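Local coordinates for 6-phospho-beta-glucosidase (PDB 1UP7), which hydrolyses cellobiose 6'-phosphate to glucose 6-phosphate and glucose, using NAD+ and a manganese ion as cofactors, at residues Phe112-Glu123 with Tyr367-Leu376; Leu187-Ser196 with Asp331-Tyr339. All coordinates share one frame; numbering follows the deposited sequence.

Contact 1 of 2, residues Phe112-Glu123 with Tyr367-Leu376; sequences FSAALRAFPIVE and YERLTIEAYL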
loop_
_atom_site.group_PDB
_atom_site.type_symbol
_atom_site.label_atom_id
_atom_site.label_comp_id
_atom_site.label_asym_id
_atom_site.label_seq_id
_atom_site.Cartn_x
_atom_site.Cartn_y
_atom_site.Cartn_z
ATOM N N PHE A 112 -29.719 3.162 3.543
ATOM C CA PHE A 112 -29.358 2.262 4.629
ATOM C C PHE A 112 -30.465 1.213 4.848
ATOM O O PHE A 112 -30.182 0.008 4.952
ATOM C CB PHE A 112 -29.137 3.084 5.893
ATOM C CG PHE A 112 -28.999 2.274 7.165
ATOM C CD1 PHE A 112 -27.768 1.711 7.530
ATOM C CD2 PHE A 112 -30.091 2.150 8.041
ATOM C CE1 PHE A 112 -27.639 1.025 8.714
ATOM C CE2 PHE A 112 -29.966 1.450 9.237
ATOM C CZ PHE A 112 -28.743 0.885 9.580
ATOM N N SER A 113 -31.728 1.647 4.868
ATOM C CA SER A 113 -32.801 0.694 5.095
ATOM C C SER A 113 -33.034 -0.137 3.842
ATOM O O SER A 113 -33.288 -1.327 3.937
ATOM C CB SER A 113 -34.102 1.379 5.562
ATOM O OG SER A 113 -34.350 2.553 4.808
ATOM N N ALA A 114 -32.910 0.478 2.669
ATOM C CA ALA A 114 -32.927 -0.259 1.418
ATOM C C ALA A 114 -31.834 -1.351 1.372
ATOM O O ALA A 114 -32.097 -2.473 0.919
ATOM C CB ALA A 114 -32.855 0.697 0.211
ATOM N N ALA A 115 -30.629 -1.052 1.856
ATOM C CA ALA A 115 -29.551 -2.045 1.808
ATOM C C ALA A 115 -29.890 -3.224 2.724
ATOM O O ALA A 115 -29.675 -4.412 2.372
ATOM C CB ALA A 115 -28.174 -1.428 2.201
ATOM N N LEU A 116 -30.383 -2.907 3.913
ATOM C CA LEU A 116 -30.730 -3.963 4.874
ATOM C C LEU A 116 -31.797 -4.898 4.336
ATOM O O LEU A 116 -31.779 -6.081 4.660
ATOM C CB LEU A 116 -31.226 -3.397 6.215
ATOM C CG LEU A 116 -30.196 -2.713 7.114
ATOM C CD1 LEU A 116 -30.902 -2.184 8.357
ATOM C CD2 LEU A 116 -28.994 -3.632 7.463
ATOM N N ARG A 117 -32.751 -4.371 3.563
ATOM C CA ARG A 117 -33.755 -5.216 2.920
ATOM C C ARG A 117 -33.130 -6.037 1.803
ATOM O O ARG A 117 -33.550 -7.177 1.568
ATOM C CB ARG A 117 -34.901 -4.390 2.336
ATOM C CG ARG A 117 -36.054 -4.078 3.277
ATOM C CD ARG A 117 -37.406 -3.701 2.605
ATOM N NE ARG A 117 -37.189 -2.783 1.501
ATOM C CZ ARG A 117 -36.920 -1.491 1.664
ATOM N NH1 ARG A 117 -36.897 -0.977 2.899
ATOM N NH2 ARG A 117 -36.696 -0.718 0.594
ATOM N N ALA A 118 -32.148 -5.470 1.099
ATOM C CA ALA A 118 -31.559 -6.143 -0.046
ATOM C C ALA A 118 -30.652 -7.309 0.356
ATOM O O ALA A 118 -30.715 -8.346 -0.254
ATOM C CB ALA A 118 -30.794 -5.143 -0.929
ATOM N N PHE A 119 -29.818 -7.118 1.376
ATOM C CA PHE A 119 -28.748 -8.065 1.700
ATOM C C PHE A 119 -29.200 -9.539 1.832
ATOM O O PHE A 119 -28.583 -10.420 1.228
ATOM C CB PHE A 119 -27.924 -7.608 2.958
ATOM C CG PHE A 119 -27.103 -6.329 2.756
ATOM C CD1 PHE A 119 -26.751 -5.887 1.469
ATOM C CD2 PHE A 119 -26.666 -5.593 3.860
ATOM C CE1 PHE A 119 -25.985 -4.719 1.280
ATOM C CE2 PHE A 119 -25.894 -4.425 3.694
ATOM C CZ PHE A 119 -25.565 -3.980 2.403
ATOM N N PRO A 120 -30.253 -9.833 2.610
ATOM C CA PRO A 120 -30.712 -11.240 2.740
ATOM C C PRO A 120 -31.169 -11.862 1.409
ATOM O O PRO A 120 -30.892 -13.035 1.147
ATOM C CB PRO A 120 -31.894 -11.159 3.722
ATOM C CG PRO A 120 -31.760 -9.806 4.398
ATOM C CD PRO A 120 -31.077 -8.907 3.424
ATOM N N ILE A 121 -31.849 -11.081 0.585
ATOM C CA ILE A 121 -32.300 -11.558 -0.708
ATOM C C ILE A 121 -31.118 -11.779 -1.643
ATOM O O ILE A 121 -31.058 -12.846 -2.275
ATOM C CB ILE A 121 -33.388 -10.617 -1.293
ATOM C CG1 ILE A 121 -34.663 -10.672 -0.437
ATOM C CG2 ILE A 121 -33.763 -11.013 -2.705
ATOM C CD1 ILE A 121 -35.573 -9.375 -0.558
ATOM N N VAL A 122 -30.156 -10.838 -1.701
ATOM C CA VAL A 122 -29.006 -11.069 -2.566
ATOM C C VAL A 122 -28.119 -12.227 -2.067
ATOM O O VAL A 122 -27.569 -12.977 -2.886
ATOM C CB VAL A 122 -28.193 -9.785 -2.982
ATOM C CG1 VAL A 122 -29.062 -8.525 -3.036
ATOM C CG2 VAL A 122 -26.992 -9.609 -2.166
ATOM N N GLU A 123 -28.040 -12.408 -0.741
ATOM C CA GLU A 123 -27.269 -13.487 -0.161
ATOM C C GLU A 123 -27.782 -14.822 -0.666
ATOM O O GLU A 123 -27.010 -15.670 -1.132
ATOM C CB GLU A 123 -27.340 -13.456 1.376
ATOM C CG GLU A 123 -25.971 -13.331 1.992
ATOM C CD GLU A 123 -25.972 -13.266 3.495
ATOM O OE1 GLU A 123 -26.932 -12.706 4.076
ATOM O OE2 GLU A 123 -24.984 -13.796 4.085
ATOM N N TYR A 367 -19.011 3.931 5.887
ATOM C CA TYR A 367 -20.382 3.743 6.229
ATOM C C TYR A 367 -20.906 2.429 5.596
ATOM O O TYR A 367 -21.610 1.669 6.262
ATOM C CB TYR A 367 -21.213 4.953 5.761
ATOM C CG TYR A 367 -22.572 4.507 5.332
ATOM C CD1 TYR A 367 -23.562 4.315 6.282
ATOM C CD2 TYR A 367 -22.849 4.181 3.980
ATOM C CE1 TYR A 367 -24.802 3.888 5.925
ATOM C CE2 TYR A 367 -24.114 3.701 3.597
ATOM C CZ TYR A 367 -25.084 3.548 4.598
ATOM O OH TYR A 367 -26.364 3.082 4.334
ATOM N N GLU A 368 -20.561 2.170 4.330
ATOM C CA GLU A 368 -20.990 0.961 3.639
ATOM C C GLU A 368 -20.570 -0.304 4.370
ATOM O O GLU A 368 -21.380 -1.229 4.531
ATOM C CB GLU A 368 -20.467 0.909 2.197
ATOM C CG GLU A 368 -21.196 1.792 1.181
ATOM C CD GLU A 368 -20.611 1.623 -0.220
ATOM O OE1 GLU A 368 -19.448 1.131 -0.339
ATOM O OE2 GLU A 368 -21.296 1.979 -1.212
ATOM N N ARG A 369 -19.304 -0.361 4.785
ATOM C CA ARG A 369 -18.773 -1.556 5.432
ATOM C C ARG A 369 -19.334 -1.703 6.843
ATOM O O ARG A 369 -19.573 -2.837 7.291
ATOM C CB ARG A 369 -17.224 -1.670 5.399
ATOM C CG ARG A 369 -16.564 -1.134 4.132
ATOM C CD ARG A 369 -15.705 -2.056 3.292
ATOM N NE ARG A 369 -14.333 -1.610 3.322
ATOM C CZ ARG A 369 -13.405 -1.722 2.357
ATOM N NH1 ARG A 369 -13.664 -2.226 1.174
ATOM N NH2 ARG A 369 -12.191 -1.266 2.614
ATOM N N LEU A 370 -19.570 -0.586 7.534
ATOM C CA LEU A 370 -20.179 -0.658 8.857
ATOM C C LEU A 370 -21.612 -1.207 8.736
ATOM O O LEU A 370 -22.068 -1.983 9.591
ATOM C CB LEU A 370 -20.214 0.720 9.536
ATOM C CG LEU A 370 -18.891 1.225 10.147
ATOM C CD1 LEU A 370 -18.999 2.716 10.508
ATOM C CD2 LEU A 370 -18.453 0.357 11.361
ATOM N N THR A 371 -22.324 -0.798 7.688
ATOM C CA THR A 371 -23.658 -1.317 7.470
ATOM C C THR A 371 -23.637 -2.837 7.212
ATOM O O THR A 371 -24.433 -3.585 7.792
ATOM C CB THR A 371 -24.346 -0.546 6.334
ATOM O OG1 THR A 371 -24.501 0.837 6.721
ATOM C CG2 THR A 371 -25.770 -1.037 6.150
ATOM N N ILE A 372 -22.716 -3.276 6.360
ATOM C CA ILE A 372 -22.581 -4.690 6.027
ATOM C C ILE A 372 -22.219 -5.489 7.285
ATOM O O ILE A 372 -22.760 -6.567 7.526
ATOM C CB ILE A 372 -21.519 -4.881 4.932
ATOM C CG1 ILE A 372 -22.090 -4.453 3.556
ATOM C CG2 ILE A 372 -21.038 -6.270 4.943
ATOM C CD1 ILE A 372 -21.013 -4.015 2.548
ATOM N N GLU A 373 -21.340 -4.929 8.104
ATOM C CA GLU A 373 -20.909 -5.590 9.330
ATOM C C GLU A 373 -22.099 -5.741 10.306
ATOM O O GLU A 373 -22.305 -6.807 10.896
ATOM C CB GLU A 373 -19.715 -4.845 9.965
ATOM C CG GLU A 373 -18.369 -5.259 9.353
ATOM C CD GLU A 373 -17.280 -4.167 9.417
ATOM O OE1 GLU A 373 -17.372 -3.214 10.262
ATOM O OE2 GLU A 373 -16.313 -4.270 8.592
ATOM N N ALA A 374 -22.905 -4.688 10.425
ATOM C CA ALA A 374 -24.089 -4.738 11.277
ATOM C C ALA A 374 -25.031 -5.843 10.795
ATOM O O ALA A 374 -25.577 -6.587 11.603
ATOM C CB ALA A 374 -24.822 -3.403 11.280
ATOM N N TYR A 375 -25.193 -5.952 9.478
ATOM C CA TYR A 375 -26.104 -6.930 8.938
ATOM C C TYR A 375 -25.563 -8.345 9.159
ATOM O O TYR A 375 -26.311 -9.202 9.607
ATOM C CB TYR A 375 -26.465 -6.633 7.482
ATOM C CG TYR A 375 -27.000 -7.849 6.857
ATOM C CD1 TYR A 375 -28.322 -8.196 7.036
ATOM C CD2 TYR A 375 -26.169 -8.712 6.146
ATOM C CE1 TYR A 375 -28.820 -9.368 6.505
ATOM C CE2 TYR A 375 -26.656 -9.883 5.614
ATOM C CZ TYR A 375 -27.977 -10.193 5.802
ATOM O OH TYR A 375 -28.495 -11.329 5.291
ATOM N N LEU A 376 -24.268 -8.567 8.894
ATOM C CA LEU A 376 -23.676 -9.914 9.026
ATOM C C LEU A 376 -23.730 -10.415 10.451
ATOM O O LEU A 376 -23.887 -11.605 10.705
ATOM C CB LEU A 376 -22.232 -9.973 8.503
ATOM C CG LEU A 376 -22.124 -9.860 6.968
ATOM C CD1 LEU A 376 -20.691 -9.676 6.540
ATOM C CD2 LEU A 376 -22.754 -11.117 6.294
#

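Contact 2 of 2, residues Leu187-Ser196 with Asp331-Tyr339; sequences LKYYGLNHLS and DYVLEIPCY. With G6P (6-O-phosphono-alpha-D-glucopyranose), chain J.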
loop_
_atom_site.group_PDB
_atom_site.type_symbol
_atom_site.label_atom_id
_atom_site.label_comp_id
_atom_site.label_asym_id
_atom_site.label_seq_id
_atom_site.Cartn_x
_atom_site.Cartn_y
_atom_site.Cartn_z
ATOM N N LEU A 187 -13.584 8.988 -20.359
ATOM C CA LEU A 187 -13.642 9.793 -19.147
ATOM C C LEU A 187 -12.596 9.398 -18.107
ATOM O O LEU A 187 -12.288 8.214 -17.946
ATOM C CB LEU A 187 -15.021 9.609 -18.499
ATOM C CG LEU A 187 -16.253 10.433 -18.923
ATOM C CD1 LEU A 187 -16.156 11.191 -20.224
ATOM C CD2 LEU A 187 -17.466 9.562 -18.910
ATOM N N LYS A 188 -12.062 10.378 -17.386
ATOM C CA LYS A 188 -11.549 10.073 -16.062
ATOM C C LYS A 188 -12.726 10.237 -15.106
ATOM O O LYS A 188 -13.201 11.348 -14.848
ATOM C CB LYS A 188 -10.344 10.915 -15.652
ATOM C CG LYS A 188 -9.825 10.481 -14.289
ATOM C CD LYS A 188 -8.575 11.221 -13.900
ATOM C CE LYS A 188 -8.299 11.053 -12.414
ATOM N NZ LYS A 188 -6.875 11.458 -12.134
ATOM N N TYR A 189 -13.176 9.097 -14.594
ATOM C CA TYR A 189 -14.428 8.976 -13.879
ATOM C C TYR A 189 -14.215 8.064 -12.683
ATOM O O TYR A 189 -13.735 6.956 -12.836
ATOM C CB TYR A 189 -15.446 8.293 -14.813
ATOM C CG TYR A 189 -16.825 8.109 -14.215
ATOM C CD1 TYR A 189 -17.039 7.229 -13.144
ATOM C CD2 TYR A 189 -17.897 8.849 -14.683
ATOM C CE1 TYR A 189 -18.291 7.075 -12.566
ATOM C CE2 TYR A 189 -19.147 8.720 -14.146
ATOM C CZ TYR A 189 -19.348 7.842 -13.078
ATOM O OH TYR A 189 -20.622 7.739 -12.555
ATOM N N TYR A 190 -14.620 8.494 -11.502
ATOM C CA TYR A 190 -14.446 7.660 -10.313
ATOM C C TYR A 190 -15.359 8.129 -9.203
ATOM O O TYR A 190 -15.826 9.264 -9.186
ATOM C CB TYR A 190 -12.987 7.670 -9.819
ATOM C CG TYR A 190 -12.425 9.072 -9.591
ATOM C CD1 TYR A 190 -11.959 9.854 -10.654
ATOM C CD2 TYR A 190 -12.370 9.607 -8.317
ATOM C CE1 TYR A 190 -11.448 11.134 -10.421
ATOM C CE2 TYR A 190 -11.874 10.859 -8.092
ATOM C CZ TYR A 190 -11.416 11.625 -9.139
ATOM O OH TYR A 190 -10.940 12.883 -8.876
ATOM N N GLY A 191 -15.562 7.242 -8.257
ATOM C CA GLY A 191 -16.319 7.521 -7.061
ATOM C C GLY A 191 -17.115 6.279 -6.727
ATOM O O GLY A 191 -16.781 5.149 -7.091
ATOM N N LEU A 192 -18.181 6.508 -5.994
ATOM C CA LEU A 192 -19.087 5.450 -5.653
ATOM C C LEU A 192 -20.325 5.680 -6.514
ATOM O O LEU A 192 -20.586 6.777 -6.977
ATOM C CB LEU A 192 -19.430 5.554 -4.173
ATOM C CG LEU A 192 -18.631 4.723 -3.159
ATOM C CD1 LEU A 192 -17.212 4.318 -3.549
ATOM C CD2 LEU A 192 -18.696 5.344 -1.780
ATOM N N ASN A 193 -21.061 4.618 -6.748
ATOM C CA ASN A 193 -22.401 4.714 -7.305
ATOM C C ASN A 193 -23.240 5.810 -6.634
ATOM O O ASN A 193 -23.371 5.836 -5.417
ATOM C CB ASN A 193 -23.056 3.340 -7.164
ATOM C CG ASN A 193 -24.399 3.239 -7.867
ATOM O OD1 ASN A 193 -25.363 2.789 -7.265
ATOM N ND2 ASN A 193 -24.467 3.647 -9.136
ATOM N N HIS A 194 -23.786 6.733 -7.418
ATOM C CA HIS A 194 -24.454 7.928 -6.873
ATOM C C HIS A 194 -23.581 8.872 -6.091
ATOM O O HIS A 194 -24.108 9.685 -5.327
ATOM C CB HIS A 194 -25.646 7.528 -5.993
ATOM C CG HIS A 194 -26.667 6.752 -6.746
ATOM N ND1 HIS A 194 -27.151 5.536 -6.322
ATOM C CD2 HIS A 194 -27.215 6.977 -7.965
ATOM C CE1 HIS A 194 -27.999 5.071 -7.223
ATOM N NE2 HIS A 194 -28.047 5.925 -8.233
ATOM N N LEU A 195 -22.269 8.790 -6.301
ATOM C CA LEU A 195 -21.294 9.579 -5.564
ATOM C C LEU A 195 -20.009 9.589 -6.388
ATOM O O LEU A 195 -18.953 9.122 -5.962
ATOM C CB LEU A 195 -21.074 8.949 -4.202
ATOM C CG LEU A 195 -20.475 9.842 -3.123
ATOM C CD1 LEU A 195 -21.527 10.669 -2.432
ATOM C CD2 LEU A 195 -19.705 9.015 -2.140
ATOM N N SER A 196 -20.137 10.087 -7.608
ATOM C CA SER A 196 -19.098 9.960 -8.598
ATOM C C SER A 196 -18.750 11.322 -9.174
ATOM O O SER A 196 -19.535 12.281 -9.054
ATOM C CB SER A 196 -19.563 9.000 -9.706
ATOM O OG SER A 196 -20.705 9.523 -10.394
ATOM N N ASP A 331 -9.141 -2.580 -2.723
ATOM C CA ASP A 331 -10.367 -3.315 -2.425
ATOM C C ASP A 331 -11.616 -2.441 -2.390
ATOM O O ASP A 331 -12.712 -2.981 -2.272
ATOM C CB ASP A 331 -10.238 -4.061 -1.088
ATOM C CG ASP A 331 -9.797 -3.136 0.035
ATOM O OD1 ASP A 331 -10.617 -2.385 0.602
ATOM O OD2 ASP A 331 -8.605 -3.025 0.370
ATOM N N TYR A 332 -11.492 -1.117 -2.467
ATOM C CA TYR A 332 -12.715 -0.290 -2.540
ATOM C C TYR A 332 -13.448 -0.662 -3.818
ATOM O O TYR A 332 -12.854 -0.597 -4.911
ATOM C CB TYR A 332 -12.406 1.203 -2.583
ATOM C CG TYR A 332 -12.215 1.935 -1.257
ATOM C CD1 TYR A 332 -11.771 1.270 -0.091
ATOM C CD2 TYR A 332 -12.460 3.310 -1.181
ATOM C CE1 TYR A 332 -11.587 1.970 1.119
ATOM C CE2 TYR A 332 -12.300 4.023 0.032
ATOM C CZ TYR A 332 -11.849 3.347 1.159
ATOM O OH TYR A 332 -11.648 4.064 2.294
ATOM N N VAL A 333 -14.709 -1.089 -3.708
ATOM C CA VAL A 333 -15.573 -1.105 -4.894
ATOM C C VAL A 333 -15.875 0.346 -5.291
ATOM O O VAL A 333 -16.342 1.147 -4.457
ATOM C CB VAL A 333 -16.892 -1.890 -4.664
ATOM C CG1 VAL A 333 -17.916 -1.567 -5.736
ATOM C CG2 VAL A 333 -16.611 -3.425 -4.594
ATOM N N LEU A 334 -15.570 0.679 -6.541
ATOM C CA LEU A 334 -15.825 1.990 -7.095
ATOM C C LEU A 334 -16.613 1.849 -8.391
ATOM O O LEU A 334 -16.699 0.762 -8.962
ATOM C CB LEU A 334 -14.495 2.698 -7.408
ATOM C CG LEU A 334 -13.544 2.876 -6.226
ATOM C CD1 LEU A 334 -12.211 3.446 -6.722
ATOM C CD2 LEU A 334 -14.179 3.728 -5.138
ATOM N N GLU A 335 -17.167 2.963 -8.853
ATOM C CA GLU A 335 -17.758 3.042 -10.189
ATOM C C GLU A 335 -16.723 3.743 -11.093
ATOM O O GLU A 335 -16.426 4.914 -10.894
ATOM C CB GLU A 335 -19.107 3.783 -10.098
ATOM C CG GLU A 335 -19.890 3.893 -11.397
ATOM C CD GLU A 335 -21.281 4.492 -11.181
ATOM O OE1 GLU A 335 -21.443 5.732 -11.248
ATOM O OE2 GLU A 335 -22.219 3.695 -10.927
ATOM N N ILE A 336 -16.168 3.008 -12.050
ATOM C CA ILE A 336 -14.941 3.386 -12.776
ATOM C C ILE A 336 -14.955 2.749 -14.173
ATOM O O ILE A 336 -15.620 1.720 -14.376
ATOM C CB ILE A 336 -13.650 2.930 -12.005
ATOM C CG1 ILE A 336 -13.794 1.456 -11.530
ATOM C CG2 ILE A 336 -13.333 3.875 -10.829
ATOM C CD1 ILE A 336 -12.524 0.866 -10.797
ATOM N N PRO A 337 -14.232 3.340 -15.127
ATOM C CA PRO A 337 -14.142 2.796 -16.477
ATOM C C PRO A 337 -13.318 1.522 -16.510
ATOM O O PRO A 337 -12.223 1.483 -15.938
ATOM C CB PRO A 337 -13.396 3.894 -17.241
ATOM C CG PRO A 337 -13.534 5.134 -16.373
ATOM C CD PRO A 337 -13.451 4.579 -14.990
ATOM N N CYS A 338 -13.838 0.489 -17.174
ATOM C CA CYS A 338 -13.171 -0.810 -17.278
ATOM C C CYS A 338 -13.127 -1.315 -18.710
ATOM O O CYS A 338 -13.988 -1.004 -19.525
ATOM C CB CYS A 338 -13.853 -1.873 -16.402
ATOM S SG CYS A 338 -13.897 -1.414 -14.669
ATOM N N TYR A 339 -12.076 -2.071 -18.995
ATOM C CA TYR A 339 -11.890 -2.703 -20.279
ATOM C C TYR A 339 -12.617 -4.039 -20.177
ATOM O O TYR A 339 -12.290 -4.890 -19.353
ATOM C CB TYR A 339 -10.410 -2.903 -20.545
ATOM C CG TYR A 339 -10.078 -3.634 -21.819
ATOM C CD1 TYR A 339 -10.192 -3.005 -23.058
ATOM C CD2 TYR A 339 -9.599 -4.939 -21.787
ATOM C CE1 TYR A 339 -9.858 -3.650 -24.215
ATOM C CE2 TYR A 339 -9.236 -5.601 -22.950
ATOM C CZ TYR A 339 -9.375 -4.954 -24.165
ATOM O OH TYR A 339 -9.035 -5.609 -25.329
HETATM C C1 G6P J . -31.668 7.815 -11.652
HETATM C C2 G6P J . -30.691 6.937 -10.823
HETATM C C3 G6P J . -31.323 5.572 -10.553
HETATM C C4 G6P J . -32.590 5.812 -9.749
HETATM C C5 G6P J . -33.563 6.633 -10.617
HETATM C C6 G6P J . -34.836 6.945 -9.842
HETATM O O1 G6P J . -31.196 9.150 -11.914
HETATM O O2 G6P J . -29.429 6.732 -11.458
HETATM O O3 G6P J . -30.435 4.666 -9.890
HETATM O O4 G6P J . -33.138 4.577 -9.288
HETATM O O5 G6P J . -32.974 7.892 -11.035
HETATM O O6 G6P J . -35.956 7.024 -10.710
HETATM P P G6P J . -37.443 6.736 -10.163
HETATM O O1P G6P J . -38.336 6.710 -11.382
HETATM O O2P G6P J . -37.991 7.781 -9.202
HETATM O O3P G6P J . -37.416 5.389 -9.497
HETATM O O HOH W 1 -23.361 6.766 -10.127
#

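Contact 1 of 2, residues Phe112-Glu123 with Tyr367-Leu376
Tyr375 lodges among Leu116, Phe119, Pro120 and Glu123, a knobs-into-holes fit between a helix of the Rossmann-type, NAD-binding part of this family 4 glycosidase and the end of helix 355-376 from its C-terminal part. The short helix axes approach to 10.5 Å, with their N-to-C directions 51° apart. With CG anti to the backbone N (chi1 161°), the phenol of Tyr375 reaches across to helix 109-131. Phe119 CB sits squarely over one face of it, 3.7 Å from the ring centroid, as a CH-pi contact, and the Phe119 ring turns its edge to the Tyr375 face in an offset edge-to-face pair, planes at 61°. Pro120, where the helix kinks because its N has no bond to the preceding turn, brings CG obliquely to within 3.6 Å of Tyr375 CE1. The Leu116 and Tyr375 side chains run past each other in opposite directions, Leu116 CD2 3.9 Å from Tyr375 CB. The hydroxyl finishes at Glu123, donating to OE1 in the plane of the ring; the modelled bond is very short, and its exact length is doubtful.

Putting a leucine at Tyr375 would probably leave the Glu123 carboxylate without its hydroxyl donor and strip Phe119 CB of the aromatic face it rests on.

Farther along, the Phe119 and Ile372 side chains cross at about a right angle, Phe119 CZ lying 3.7 Å from Ile372 CG1, while Phe119 also stacks on Phe150 of helix 144-155. Ile121, turned away from the contact, touches the bound NAD. At the N-terminal end Thr371 OG1 meets the edge of the Phe112 ring, 3.5 Å from CD1. That same OG1 donates to Tyr367 O at 3.0 Å, from the face of the carbonyl plane opposite to the one used by Thr371 N.

Contact 2 of 2, residues Leu187-Ser196 with Asp331-Tyr339
Leu192 CD1 lies 3.5 Å from Leu334 CD2 at the apolar centre of this contact. It brings together two oppositely running strands from different antiparallel sheets of the C-terminal part, 187-190 and 333-339, their N-to-C directions 158° apart. The next apolar touch is Tyr190 CB against Ile336 CG2 at 3.9 Å; the Tyr190 ring itself leads away, its hydroxyl bonded to Glu199. Beyond it Pro337 packs its CG against Tyr189 CB.

Between the backbones one hydrogen bond forms, Glu335 N to Gly191 O, 2.8 Å long and nearly straight at 166°. The chain turns a corner at Gly191, with backbone angles that would press any CB against the preceding carbonyl oxygen. A type II beta turn, Leu192 to Leu195, follows.

Toward the polar edge, Glu335 is extended, its CG anti to the backbone N, and points its carboxylate at the corner and the turn. Tyr189 OH donates to OE1 at 2.5 Å, on the anti side and 22° out of the carboxylate plane, and in turn accepts from Ser196 OG. The other oxygen, OE2, takes a bond from Asn193 ND2, whose exact place is less sure because it lies too close to an atom beyond this contact.

The turn carries His194, a manganese ligand of the enzyme, whose NE2 shares a hydrogen bond of 3.2 Å with O3 of the bound glucose 6-phosphate. Through a water Glu335 also reaches the backbone of His194, consistent with a second-shell place next to the metal and sugar site. That water accepts from His194 N at 2.7 Å and donates to Glu335 OE1.

Overall arrangement
From the N terminus, the chain lays down the first strands and helices of the parallel NAD-binding sheet before reaching 112-123, the first half of contact 1. It then completes that sheet and enters the antiparallel strands at 187-196; after 134 intervening residues, 331-339 comes up against them from another sheet and closes contact 2. Only at 367-376 does contact 1 close, so contact 2 lies wholly within its longer loop. Contact 1 ties the Rossmann part to the C-terminal part, whereas contact 2 joins two sheets within the latter. Their centres are 20 Å apart, yet they touch: Arg369 NH2 forms a 2.8 Å salt bridge with Asp331 OD1 and packs on Tyr332.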